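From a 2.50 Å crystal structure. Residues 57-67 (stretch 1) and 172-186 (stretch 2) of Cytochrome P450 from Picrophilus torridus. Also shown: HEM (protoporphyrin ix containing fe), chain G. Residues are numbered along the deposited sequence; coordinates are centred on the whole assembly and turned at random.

Stretch 1, residues 57-67: EFRDISAPYFL
Stretch 2 172-186: KLTMDEKIKYIMLLI

How do the two backbones lie against each other? The first stretch is helical from its start, continuing a helix that begins earlier in the chain, and kinks where the N atoms of Pro64 and Tyr65 lack a bond to the preceding turn. Residues 175-186 form a regular helix, with Thr174 at its N-cap position; Thr174 N donates to Glu177 OE1 at 2.6 Å. The axes approach to 12.0 Å, with 53° between their N-to-C directions (signed crossing angle -53°). The nearest CA atoms across the contact are those of Phe58 and Tyr181, 8.7 Å apart.

What lets Tyr181 bridge so wide a gap? It covers the most surface, and its CA-to-CB bond points toward the first helix. With chi1 t (-156°) and chi2 113°, the ring carries its hydroxyl to the other backbone. Tyr181 OH donates to Phe58 O at 2.9 Å and accepts from Ser62 OG at 2.6 Å, Ser62 being in the p rotamer. The carbonyl and the serine hydroxyl both lie at the edge of the tyrosine ring, near its plane.

How does Phe58 fill the space beside this polar link? Its CA-to-CB bond points sideways, but chi1 m (-83°) and chi2 86° bring the ring end nearer. Phe58 CD2 lies 4.3 Å from Tyr181 CD1, while Phe58 CZ meets Glu177 OE2 at 3.8 Å, both partners at the ring edge, whose slightly positive C-H groups suit a carboxylate oxygen. Phe58 CE2 reaches Leu173 CD1 at 4.4 Å, an apolar van der Waals contact between buried side chains.

What extends the packing, and what turns from it? The CA-to-CB bond of Ile61 points toward the second stretch, and chi1 m with chi2 t places CD1 3.8 Å from Leu173 CD2, just before the helix. Farther along, buried Phe66 CE1 packs against Leu185 CD2 at 4.3 Å, again apolar. The CA-to-CB bond of Arg59 points away; its side chain, chi1 to chi3 all t, hydrogen-bonds through NH1 to HEM O2D at 2.8 Å.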

# COMPACT_ATOMS: atom_id res chain seq x y z
N GLU A 57 -14.56 -9.52 -11.17
CA GLU A 57 -14.75 -8.92 -12.48
C GLU A 57 -13.90 -7.67 -12.58
O GLU A 57 -13.14 -7.53 -13.53
CB GLU A 57 -16.23 -8.62 -12.76
CG GLU A 57 -17.11 -9.86 -12.82
CD GLU A 57 -18.57 -9.56 -13.20
OE1 GLU A 57 -18.81 -8.50 -13.85
OE2 GLU A 57 -19.46 -10.39 -12.89
N PHE A 58 -13.99 -6.80 -11.59
CA PHE A 58 -13.17 -5.58 -11.57
C PHE A 58 -11.69 -5.89 -11.45
O PHE A 58 -10.91 -5.45 -12.26
CB PHE A 58 -13.62 -4.63 -10.47
CG PHE A 58 -14.78 -3.77 -10.87
CD1 PHE A 58 -16.09 -4.23 -10.73
CD2 PHE A 58 -14.58 -2.50 -11.37
CE1 PHE A 58 -17.18 -3.43 -11.10
CE2 PHE A 58 -15.66 -1.69 -11.75
CZ PHE A 58 -16.96 -2.16 -11.61
N ARG A 59 -11.28 -6.67 -10.45
CA ARG A 59 -9.83 -6.93 -10.28
C ARG A 59 -9.14 -7.62 -11.49
O ARG A 59 -7.98 -7.32 -11.77
CB ARG A 59 -9.57 -7.66 -8.94
CG ARG A 59 -8.12 -7.87 -8.59
CD ARG A 59 -8.00 -8.69 -7.31
NE ARG A 59 -6.64 -9.15 -7.02
CZ ARG A 59 -5.99 -8.96 -5.87
NH1 ARG A 59 -6.55 -8.30 -4.85
NH2 ARG A 59 -4.76 -9.46 -5.73
N ASP A 60 -9.85 -8.49 -12.22
CA ASP A 60 -9.27 -9.22 -13.39
C ASP A 60 -8.79 -8.30 -14.54
O ASP A 60 -7.83 -8.61 -15.26
CB ASP A 60 -10.24 -10.27 -13.97
CG ASP A 60 -10.42 -11.53 -13.07
OD1 ASP A 60 -11.40 -12.29 -13.30
OD2 ASP A 60 -9.61 -11.79 -12.15
N ILE A 61 -9.47 -7.16 -14.70
CA ILE A 61 -9.10 -6.20 -15.71
C ILE A 61 -7.61 -5.85 -15.60
O ILE A 61 -6.95 -5.75 -16.60
CB ILE A 61 -9.99 -4.94 -15.62
CG1 ILE A 61 -11.46 -5.32 -15.87
CG2 ILE A 61 -9.47 -3.79 -16.52
CD1 ILE A 61 -12.49 -4.26 -15.41
N SER A 62 -7.08 -5.72 -14.39
CA SER A 62 -5.68 -5.29 -14.24
C SER A 62 -4.75 -6.36 -13.64
O SER A 62 -3.51 -6.24 -13.73
CB SER A 62 -5.59 -4.03 -13.39
OG SER A 62 -6.01 -4.29 -12.07
N ALA A 63 -5.35 -7.35 -12.99
CA ALA A 63 -4.60 -8.46 -12.39
C ALA A 63 -3.42 -8.96 -13.26
O ALA A 63 -2.28 -8.98 -12.78
CB ALA A 63 -5.58 -9.64 -12.00
N PRO A 64 -3.66 -9.38 -14.51
CA PRO A 64 -2.49 -9.86 -15.28
C PRO A 64 -1.31 -8.88 -15.35
O PRO A 64 -0.16 -9.31 -15.42
CB PRO A 64 -3.05 -10.11 -16.69
CG PRO A 64 -4.51 -10.29 -16.51
CD PRO A 64 -4.92 -9.50 -15.27
N TYR A 65 -1.56 -7.57 -15.31
CA TYR A 65 -0.45 -6.63 -15.44
C TYR A 65 0.30 -6.40 -14.12
O TYR A 65 1.37 -5.82 -14.10
CB TYR A 65 -0.91 -5.34 -16.14
CG TYR A 65 -1.64 -5.68 -17.45
CD1 TYR A 65 -3.04 -5.83 -17.47
CD2 TYR A 65 -0.93 -5.93 -18.64
CE1 TYR A 65 -3.70 -6.18 -18.65
CE2 TYR A 65 -1.58 -6.26 -19.82
CZ TYR A 65 -2.98 -6.40 -19.82
OH TYR A 65 -3.65 -6.73 -21.01
N PHE A 66 -0.24 -6.92 -13.02
CA PHE A 66 0.43 -6.87 -11.73
C PHE A 66 1.11 -8.16 -11.28
O PHE A 66 1.72 -8.18 -10.23
CB PHE A 66 -0.53 -6.34 -10.65
CG PHE A 66 -0.71 -4.87 -10.74
CD1 PHE A 66 -1.82 -4.32 -11.37
CD2 PHE A 66 0.30 -4.01 -10.27
CE1 PHE A 66 -1.97 -2.91 -11.50
CE2 PHE A 66 0.17 -2.61 -10.41
CZ PHE A 66 -0.98 -2.06 -11.00
N LEU A 67 1.03 -9.23 -12.06
CA LEU A 67 1.81 -10.45 -11.79
C LEU A 67 3.31 -10.13 -11.71
O LEU A 67 3.82 -9.30 -12.48
CB LEU A 67 1.60 -11.51 -12.89
CG LEU A 67 0.23 -12.03 -13.39
CD1 LEU A 67 0.45 -13.12 -14.49
CD2 LEU A 67 -0.70 -12.58 -12.30
N LYS A 172 -20.09 -2.77 -20.24
CA LYS A 172 -18.96 -1.84 -20.40
C LYS A 172 -18.65 -1.11 -19.10
O LYS A 172 -19.54 -0.86 -18.29
CB LYS A 172 -19.30 -0.76 -21.42
CG LYS A 172 -19.60 -1.22 -22.85
CD LYS A 172 -19.48 -0.03 -23.80
CE LYS A 172 -19.18 -0.44 -25.26
NZ LYS A 172 -18.41 0.63 -25.97
N LEU A 173 -17.38 -0.76 -18.90
CA LEU A 173 -17.02 0.10 -17.78
C LEU A 173 -17.46 1.54 -17.99
O LEU A 173 -17.23 2.14 -19.05
CB LEU A 173 -15.52 0.04 -17.46
CG LEU A 173 -15.14 -0.65 -16.15
CD1 LEU A 173 -15.70 -2.06 -16.09
CD2 LEU A 173 -13.64 -0.69 -15.99
N THR A 174 -18.10 2.07 -16.96
CA THR A 174 -18.39 3.50 -16.82
C THR A 174 -17.10 4.36 -16.77
O THR A 174 -16.02 3.88 -16.46
CB THR A 174 -19.34 3.66 -15.59
OG1 THR A 174 -20.68 3.85 -16.04
CG2 THR A 174 -18.94 4.77 -14.64
N MET A 175 -17.23 5.63 -17.12
CA MET A 175 -16.09 6.54 -17.08
C MET A 175 -15.78 6.93 -15.64
O MET A 175 -14.63 7.20 -15.32
CB MET A 175 -16.36 7.76 -17.99
CG MET A 175 -15.21 8.78 -18.13
SD MET A 175 -13.51 8.13 -18.28
CE MET A 175 -13.44 7.79 -20.04
N ASP A 176 -16.78 6.92 -14.76
CA ASP A 176 -16.54 7.14 -13.34
C ASP A 176 -15.83 5.93 -12.72
O ASP A 176 -15.12 6.05 -11.71
CB ASP A 176 -17.84 7.44 -12.57
CG ASP A 176 -17.58 7.76 -11.08
OD1 ASP A 176 -16.82 8.72 -10.78
OD2 ASP A 176 -18.10 7.03 -10.21
N GLU A 177 -16.03 4.77 -13.33
CA GLU A 177 -15.40 3.57 -12.85
C GLU A 177 -13.96 3.53 -13.30
O GLU A 177 -13.09 3.12 -12.55
CB GLU A 177 -16.14 2.33 -13.32
CG GLU A 177 -17.37 2.02 -12.51
CD GLU A 177 -18.41 1.18 -13.28
OE1 GLU A 177 -18.29 1.04 -14.54
OE2 GLU A 177 -19.33 0.68 -12.61
N LYS A 178 -13.71 3.99 -14.53
CA LYS A 178 -12.36 4.04 -15.01
C LYS A 178 -11.52 5.00 -14.16
O LYS A 178 -10.39 4.66 -13.78
CB LYS A 178 -12.32 4.39 -16.51
CG LYS A 178 -12.82 3.31 -17.47
CD LYS A 178 -13.25 3.93 -18.83
CE LYS A 178 -13.88 2.90 -19.73
NZ LYS A 178 -14.91 3.46 -20.69
N ILE A 179 -12.05 6.20 -13.85
CA ILE A 179 -11.27 7.16 -13.05
C ILE A 179 -11.02 6.59 -11.66
O ILE A 179 -9.86 6.59 -11.17
CB ILE A 179 -11.97 8.50 -12.87
CG1 ILE A 179 -12.51 9.05 -14.21
CG2 ILE A 179 -11.04 9.51 -12.14
CD1 ILE A 179 -11.49 9.57 -15.18
N LYS A 180 -12.09 6.09 -11.03
CA LYS A 180 -11.96 5.60 -9.67
C LYS A 180 -10.96 4.44 -9.62
O LYS A 180 -10.18 4.34 -8.66
CB LYS A 180 -13.31 5.19 -9.07
CG LYS A 180 -14.33 6.31 -8.91
CD LYS A 180 -13.81 7.53 -8.13
CE LYS A 180 -14.90 8.62 -7.98
NZ LYS A 180 -16.29 8.05 -8.06
N TYR A 181 -10.94 3.62 -10.67
CA TYR A 181 -10.01 2.46 -10.76
C TYR A 181 -8.58 2.95 -10.67
O TYR A 181 -7.80 2.47 -9.85
CB TYR A 181 -10.21 1.69 -12.10
CG TYR A 181 -9.78 0.22 -12.11
CD1 TYR A 181 -10.73 -0.82 -12.23
CD2 TYR A 181 -8.44 -0.13 -12.05
CE1 TYR A 181 -10.33 -2.15 -12.26
CE2 TYR A 181 -8.02 -1.49 -12.08
CZ TYR A 181 -8.97 -2.48 -12.18
OH TYR A 181 -8.56 -3.79 -12.21
N ILE A 182 -8.26 3.93 -11.51
CA ILE A 182 -6.96 4.59 -11.50
C ILE A 182 -6.71 5.26 -10.17
O ILE A 182 -5.65 5.08 -9.58
CB ILE A 182 -6.92 5.58 -12.66
CG1 ILE A 182 -6.77 4.81 -13.97
CG2 ILE A 182 -5.87 6.68 -12.51
CD1 ILE A 182 -7.21 5.62 -15.14
N MET A 183 -7.70 5.98 -9.65
CA MET A 183 -7.56 6.55 -8.32
C MET A 183 -7.21 5.53 -7.25
O MET A 183 -6.38 5.79 -6.38
CB MET A 183 -8.80 7.33 -7.93
CG MET A 183 -8.86 8.65 -8.58
SD MET A 183 -10.40 9.47 -8.17
CE MET A 183 -10.14 9.86 -6.45
N LEU A 184 -7.82 4.35 -7.30
CA LEU A 184 -7.53 3.31 -6.31
C LEU A 184 -6.14 2.82 -6.46
O LEU A 184 -5.48 2.61 -5.47
CB LEU A 184 -8.50 2.14 -6.41
CG LEU A 184 -8.24 0.88 -5.59
CD1 LEU A 184 -8.18 1.22 -4.11
CD2 LEU A 184 -9.36 -0.16 -5.86
N LEU A 185 -5.65 2.65 -7.67
CA LEU A 185 -4.22 2.31 -7.84
C LEU A 185 -3.23 3.35 -7.30
O LEU A 185 -2.14 3.00 -6.80
CB LEU A 185 -3.89 2.05 -9.31
CG LEU A 185 -4.76 0.94 -9.91
CD1 LEU A 185 -4.51 0.81 -11.42
CD2 LEU A 185 -4.48 -0.32 -9.16
N ILE A 186 -3.58 4.62 -7.41
CA ILE A 186 -2.64 5.65 -7.04
C ILE A 186 -2.65 5.72 -5.53
O ILE A 186 -1.62 5.84 -4.90
CB ILE A 186 -3.02 7.03 -7.65
CG1 ILE A 186 -2.73 7.08 -9.15
CG2 ILE A 186 -2.22 8.18 -6.99
CD1 ILE A 186 -3.56 8.13 -9.88
CHA HEM G . -5.14 -3.83 -1.19
CHB HEM G . -1.47 -3.11 2.02
CHC HEM G . 1.19 -1.29 -1.75
CHD HEM G . -2.65 -1.34 -4.76
C1A HEM G . -4.35 -3.82 -0.02
C2A HEM G . -4.73 -4.39 1.25
C3A HEM G . -3.69 -4.17 2.12
C4A HEM G . -2.68 -3.50 1.39
CMA HEM G . -3.47 -4.53 3.68
CAA HEM G . -6.10 -5.11 1.53
CBA HEM G . -7.19 -4.13 2.03
CGA HEM G . -8.37 -5.01 2.36
O1A HEM G . -8.22 -6.28 2.44
O2A HEM G . -9.45 -4.43 2.54
C1B HEM G . -0.40 -2.57 1.27
C2B HEM G . 0.96 -2.37 1.70
C3B HEM G . 1.61 -1.86 0.60
C4B HEM G . 0.70 -1.75 -0.48
CMB HEM G . 1.45 -2.72 3.17
CAB HEM G . 3.08 -1.35 0.21
CBB HEM G . 4.27 -1.71 0.91
C1C HEM G . 0.48 -1.18 -2.99
C2C HEM G . 0.87 -0.78 -4.36
C3C HEM G . -0.25 -0.80 -5.13
C4C HEM G . -1.34 -1.18 -4.32
CMC HEM G . 2.28 -0.36 -4.98
CAC HEM G . -0.36 -0.51 -6.68
CBC HEM G . -1.23 0.39 -7.18
C1D HEM G . -3.68 -2.04 -4.05
C2D HEM G . -5.01 -2.33 -4.54
C3D HEM G . -5.73 -3.07 -3.40
C4D HEM G . -4.78 -3.18 -2.37
CMD HEM G . -5.64 -1.94 -5.92
CAD HEM G . -7.17 -3.65 -3.26
CBD HEM G . -7.17 -5.06 -3.91
CGD HEM G . -8.53 -5.67 -3.83
O1D HEM G . -9.38 -5.14 -3.03
O2D HEM G . -8.79 -6.68 -4.55
NA HEM G . -3.06 -3.30 0.08
NB HEM G . -0.53 -2.20 -0.10
NC HEM G . -0.90 -1.43 -3.05
ND HEM G . -3.58 -2.56 -2.74
FE HEM G . -1.98 -2.54 -1.58